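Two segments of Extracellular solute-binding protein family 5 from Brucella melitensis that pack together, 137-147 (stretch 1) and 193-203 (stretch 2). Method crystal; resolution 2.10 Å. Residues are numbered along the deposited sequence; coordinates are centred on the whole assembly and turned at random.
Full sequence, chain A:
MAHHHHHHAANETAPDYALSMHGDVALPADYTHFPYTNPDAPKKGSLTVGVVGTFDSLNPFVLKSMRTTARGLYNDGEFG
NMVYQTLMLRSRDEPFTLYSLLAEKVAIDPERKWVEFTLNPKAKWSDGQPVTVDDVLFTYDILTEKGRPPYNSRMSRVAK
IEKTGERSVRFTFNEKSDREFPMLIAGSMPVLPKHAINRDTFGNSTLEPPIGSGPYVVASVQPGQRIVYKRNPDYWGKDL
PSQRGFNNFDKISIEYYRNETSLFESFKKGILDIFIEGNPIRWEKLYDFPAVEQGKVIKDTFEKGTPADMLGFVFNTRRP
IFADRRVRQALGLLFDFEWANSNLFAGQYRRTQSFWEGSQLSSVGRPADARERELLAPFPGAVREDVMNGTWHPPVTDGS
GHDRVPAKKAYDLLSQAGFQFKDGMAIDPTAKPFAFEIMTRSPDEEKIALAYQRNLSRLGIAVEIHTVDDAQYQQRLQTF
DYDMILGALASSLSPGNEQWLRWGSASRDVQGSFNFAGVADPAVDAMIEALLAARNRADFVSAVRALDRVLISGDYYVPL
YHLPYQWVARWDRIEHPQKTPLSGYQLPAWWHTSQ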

# COMPACT_ATOMS: atom_id res chain seq x y z
N LEU A 137 15.73 -12.35 -21.87
CA LEU A 137 16.02 -13.73 -21.52
C LEU A 137 17.08 -13.78 -20.44
O LEU A 137 16.97 -14.57 -19.49
CB LEU A 137 16.50 -14.56 -22.75
CG LEU A 137 15.55 -14.72 -23.94
CD1 LEU A 137 16.16 -15.61 -25.01
CD2 LEU A 137 14.22 -15.28 -23.50
N PHE A 138 18.12 -12.96 -20.62
CA PHE A 138 19.19 -12.87 -19.65
C PHE A 138 18.63 -12.50 -18.28
O PHE A 138 19.03 -13.07 -17.25
CB PHE A 138 20.20 -11.83 -20.12
CG PHE A 138 21.11 -11.32 -19.04
CD1 PHE A 138 22.21 -12.05 -18.66
CD2 PHE A 138 20.89 -10.09 -18.48
CE1 PHE A 138 23.07 -11.56 -17.68
CE2 PHE A 138 21.73 -9.60 -17.48
CZ PHE A 138 22.80 -10.34 -17.08
N THR A 139 17.72 -11.54 -18.27
CA THR A 139 17.12 -11.03 -17.03
C THR A 139 16.48 -12.13 -16.21
O THR A 139 16.72 -12.22 -15.00
CB THR A 139 16.06 -9.91 -17.31
OG1 THR A 139 16.68 -8.78 -17.93
CG2 THR A 139 15.42 -9.46 -16.02
N TYR A 140 15.66 -12.97 -16.84
CA TYR A 140 14.97 -14.07 -16.11
C TYR A 140 15.97 -15.14 -15.66
O TYR A 140 15.82 -15.74 -14.56
CB TYR A 140 13.77 -14.64 -16.89
CG TYR A 140 12.64 -13.64 -16.83
CD1 TYR A 140 12.64 -12.53 -17.64
CD2 TYR A 140 11.63 -13.76 -15.88
CE1 TYR A 140 11.65 -11.55 -17.52
CE2 TYR A 140 10.64 -12.80 -15.75
CZ TYR A 140 10.64 -11.69 -16.58
OH TYR A 140 9.65 -10.71 -16.44
N ASP A 141 16.96 -15.39 -16.49
CA ASP A 141 18.07 -16.31 -16.12
C ASP A 141 18.79 -15.80 -14.83
O ASP A 141 18.75 -16.47 -13.77
CB ASP A 141 19.03 -16.43 -17.32
CG ASP A 141 20.23 -17.32 -17.03
OD1 ASP A 141 20.21 -18.09 -16.07
OD2 ASP A 141 21.22 -17.21 -17.76
N ILE A 142 19.37 -14.60 -14.88
CA ILE A 142 20.19 -14.15 -13.78
C ILE A 142 19.41 -13.86 -12.49
O ILE A 142 19.91 -14.12 -11.42
CB ILE A 142 21.09 -12.95 -14.16
CG1 ILE A 142 22.18 -12.76 -13.11
CG2 ILE A 142 20.30 -11.67 -14.31
CD1 ILE A 142 23.18 -11.69 -13.47
N LEU A 143 18.18 -13.34 -12.59
CA LEU A 143 17.38 -13.06 -11.41
C LEU A 143 16.88 -14.33 -10.73
O LEU A 143 16.78 -14.36 -9.51
CB LEU A 143 16.21 -12.15 -11.73
CG LEU A 143 16.58 -10.72 -12.06
CD1 LEU A 143 15.32 -9.96 -12.36
CD2 LEU A 143 17.27 -10.08 -10.85
N THR A 144 16.57 -15.35 -11.51
CA THR A 144 16.25 -16.64 -10.97
C THR A 144 17.45 -17.23 -10.21
O THR A 144 17.32 -17.71 -9.08
CB THR A 144 15.77 -17.59 -12.08
OG1 THR A 144 14.61 -17.01 -12.72
CG2 THR A 144 15.40 -18.95 -11.48
N GLU A 145 18.63 -17.17 -10.80
CA GLU A 145 19.83 -17.77 -10.16
C GLU A 145 20.31 -16.93 -8.94
O GLU A 145 20.70 -17.49 -7.89
CB GLU A 145 20.95 -17.89 -11.19
CG GLU A 145 22.12 -18.77 -10.76
CD GLU A 145 23.48 -18.47 -11.41
OE1 GLU A 145 23.60 -17.94 -12.53
OE2 GLU A 145 24.49 -18.80 -10.76
N LYS A 146 20.30 -15.60 -9.08
CA LYS A 146 21.01 -14.73 -8.14
C LYS A 146 20.18 -13.64 -7.49
O LYS A 146 20.66 -12.97 -6.58
CB LYS A 146 22.18 -14.06 -8.85
CG LYS A 146 23.10 -15.01 -9.61
CD LYS A 146 24.42 -14.34 -9.96
CE LYS A 146 25.33 -14.35 -8.75
NZ LYS A 146 26.67 -13.81 -9.10
N GLY A 147 18.93 -13.47 -7.91
CA GLY A 147 18.07 -12.49 -7.31
C GLY A 147 17.49 -12.90 -5.96
O GLY A 147 17.42 -14.07 -5.62
N PRO A 193 20.48 -5.13 -18.47
CA PRO A 193 21.39 -5.13 -19.62
C PRO A 193 22.47 -6.22 -19.59
O PRO A 193 23.44 -6.10 -18.82
CB PRO A 193 22.07 -3.76 -19.52
CG PRO A 193 22.06 -3.45 -18.07
CD PRO A 193 20.82 -4.09 -17.51
N LYS A 194 22.30 -7.26 -20.41
CA LYS A 194 23.28 -8.35 -20.50
C LYS A 194 24.67 -7.81 -20.75
O LYS A 194 25.62 -8.26 -20.10
CB LYS A 194 22.94 -9.29 -21.64
CG LYS A 194 23.80 -10.55 -21.66
CD LYS A 194 23.34 -11.49 -22.74
CE LYS A 194 24.11 -12.79 -22.69
NZ LYS A 194 23.67 -13.66 -23.83
N HIS A 195 24.80 -6.84 -21.65
CA HIS A 195 26.12 -6.36 -22.04
C HIS A 195 26.82 -5.60 -20.94
O HIS A 195 28.02 -5.52 -20.96
CB HIS A 195 26.06 -5.44 -23.26
CG HIS A 195 25.56 -4.06 -22.94
ND1 HIS A 195 24.22 -3.78 -22.80
CD2 HIS A 195 26.23 -2.90 -22.73
CE1 HIS A 195 24.09 -2.49 -22.52
NE2 HIS A 195 25.29 -1.94 -22.49
N ALA A 196 26.09 -5.07 -19.98
CA ALA A 196 26.70 -4.21 -18.97
C ALA A 196 26.87 -4.85 -17.59
O ALA A 196 27.29 -4.16 -16.67
CB ALA A 196 25.86 -2.96 -18.81
N ILE A 197 26.44 -6.10 -17.41
CA ILE A 197 26.48 -6.71 -16.09
C ILE A 197 27.56 -7.81 -16.08
O ILE A 197 27.58 -8.68 -16.94
CB ILE A 197 25.10 -7.27 -15.72
CG1 ILE A 197 24.20 -6.14 -15.27
CG2 ILE A 197 25.19 -8.29 -14.59
CD1 ILE A 197 22.73 -6.46 -15.25
N ASN A 198 28.41 -7.76 -15.09
CA ASN A 198 29.36 -8.86 -14.82
C ASN A 198 28.62 -9.84 -13.95
O ASN A 198 28.35 -9.57 -12.80
CB ASN A 198 30.62 -8.37 -14.07
CG ASN A 198 31.60 -9.50 -13.73
OD1 ASN A 198 31.24 -10.64 -13.48
ND2 ASN A 198 32.87 -9.15 -13.73
N ARG A 199 28.33 -10.99 -14.52
CA ARG A 199 27.55 -11.98 -13.85
C ARG A 199 28.18 -12.50 -12.56
O ARG A 199 27.46 -12.85 -11.62
CB ARG A 199 27.31 -13.13 -14.81
CG ARG A 199 26.16 -14.00 -14.37
CD ARG A 199 25.86 -15.05 -15.40
NE ARG A 199 24.85 -15.95 -14.85
CZ ARG A 199 23.70 -16.26 -15.44
NH1 ARG A 199 23.44 -15.84 -16.67
NH2 ARG A 199 22.84 -17.06 -14.81
N ASP A 200 29.50 -12.60 -12.56
CA ASP A 200 30.19 -13.13 -11.39
C ASP A 200 30.04 -12.17 -10.24
O ASP A 200 29.86 -12.62 -9.12
CB ASP A 200 31.66 -13.35 -11.65
CG ASP A 200 31.91 -14.43 -12.67
OD1 ASP A 200 31.03 -15.30 -12.81
OD2 ASP A 200 32.97 -14.40 -13.33
N THR A 201 30.04 -10.86 -10.49
CA THR A 201 29.88 -9.93 -9.36
C THR A 201 28.45 -9.47 -9.09
O THR A 201 28.21 -8.83 -8.09
CB THR A 201 30.82 -8.71 -9.46
OG1 THR A 201 30.48 -7.96 -10.60
CG2 THR A 201 32.32 -9.16 -9.53
N PHE A 202 27.50 -9.79 -9.96
CA PHE A 202 26.11 -9.42 -9.72
C PHE A 202 25.67 -10.11 -8.44
O PHE A 202 25.83 -11.33 -8.27
CB PHE A 202 25.25 -9.85 -10.89
CG PHE A 202 23.80 -9.40 -10.77
CD1 PHE A 202 23.40 -8.21 -11.29
CD2 PHE A 202 22.85 -10.19 -10.13
CE1 PHE A 202 22.09 -7.78 -11.20
CE2 PHE A 202 21.52 -9.77 -10.06
CZ PHE A 202 21.15 -8.57 -10.60
N GLY A 203 25.16 -9.32 -7.51
CA GLY A 203 24.93 -9.85 -6.18
C GLY A 203 25.71 -9.11 -5.13
O GLY A 203 25.26 -9.03 -3.98

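Stretch 2 runs as an irregular chain along one side of the helix in stretch 1, touching it through residues roughly one turn apart. At its start, Lys 194 lays its backbone over the ring of Phe 138: its CA sits 3.7 Å from the ring centroid of Phe 138, close to the ring normal, a CH-pi contact. The extended lysine chain then leads its amino group away to a partner elsewhere in the structure. Ile 197 points toward the helix, and its CD1 meets the edge of the same ring, 4.0 Å from Phe 138 CE2; a branched aliphatic suits this spot because its CG2 also reaches Ile 142 CD1, at 4.1 Å.

Arg 199 is the polar anchor. Its long side chain crosses Ile 142, which lies over one face of the guanidinium, leaving the edge for acids one helical turn apart. Arg 199 NH1 bonds Asp 141 OD2 (2.8 Å) and Arg 199 NH2 bonds Glu 145 OE1 (2.6 Å), both salt bridges.

Phe 202 turns its buried ring inward, one face covered by Ile 142 CD1, 3.6 Å from Phe 202 CG. Lys 146 closes the far end, its NZ donating to Arg 199 O (2.8 Å) and Phe 202 O (2.7 Å). Gly 203 follows with backbone angles that call for glycine.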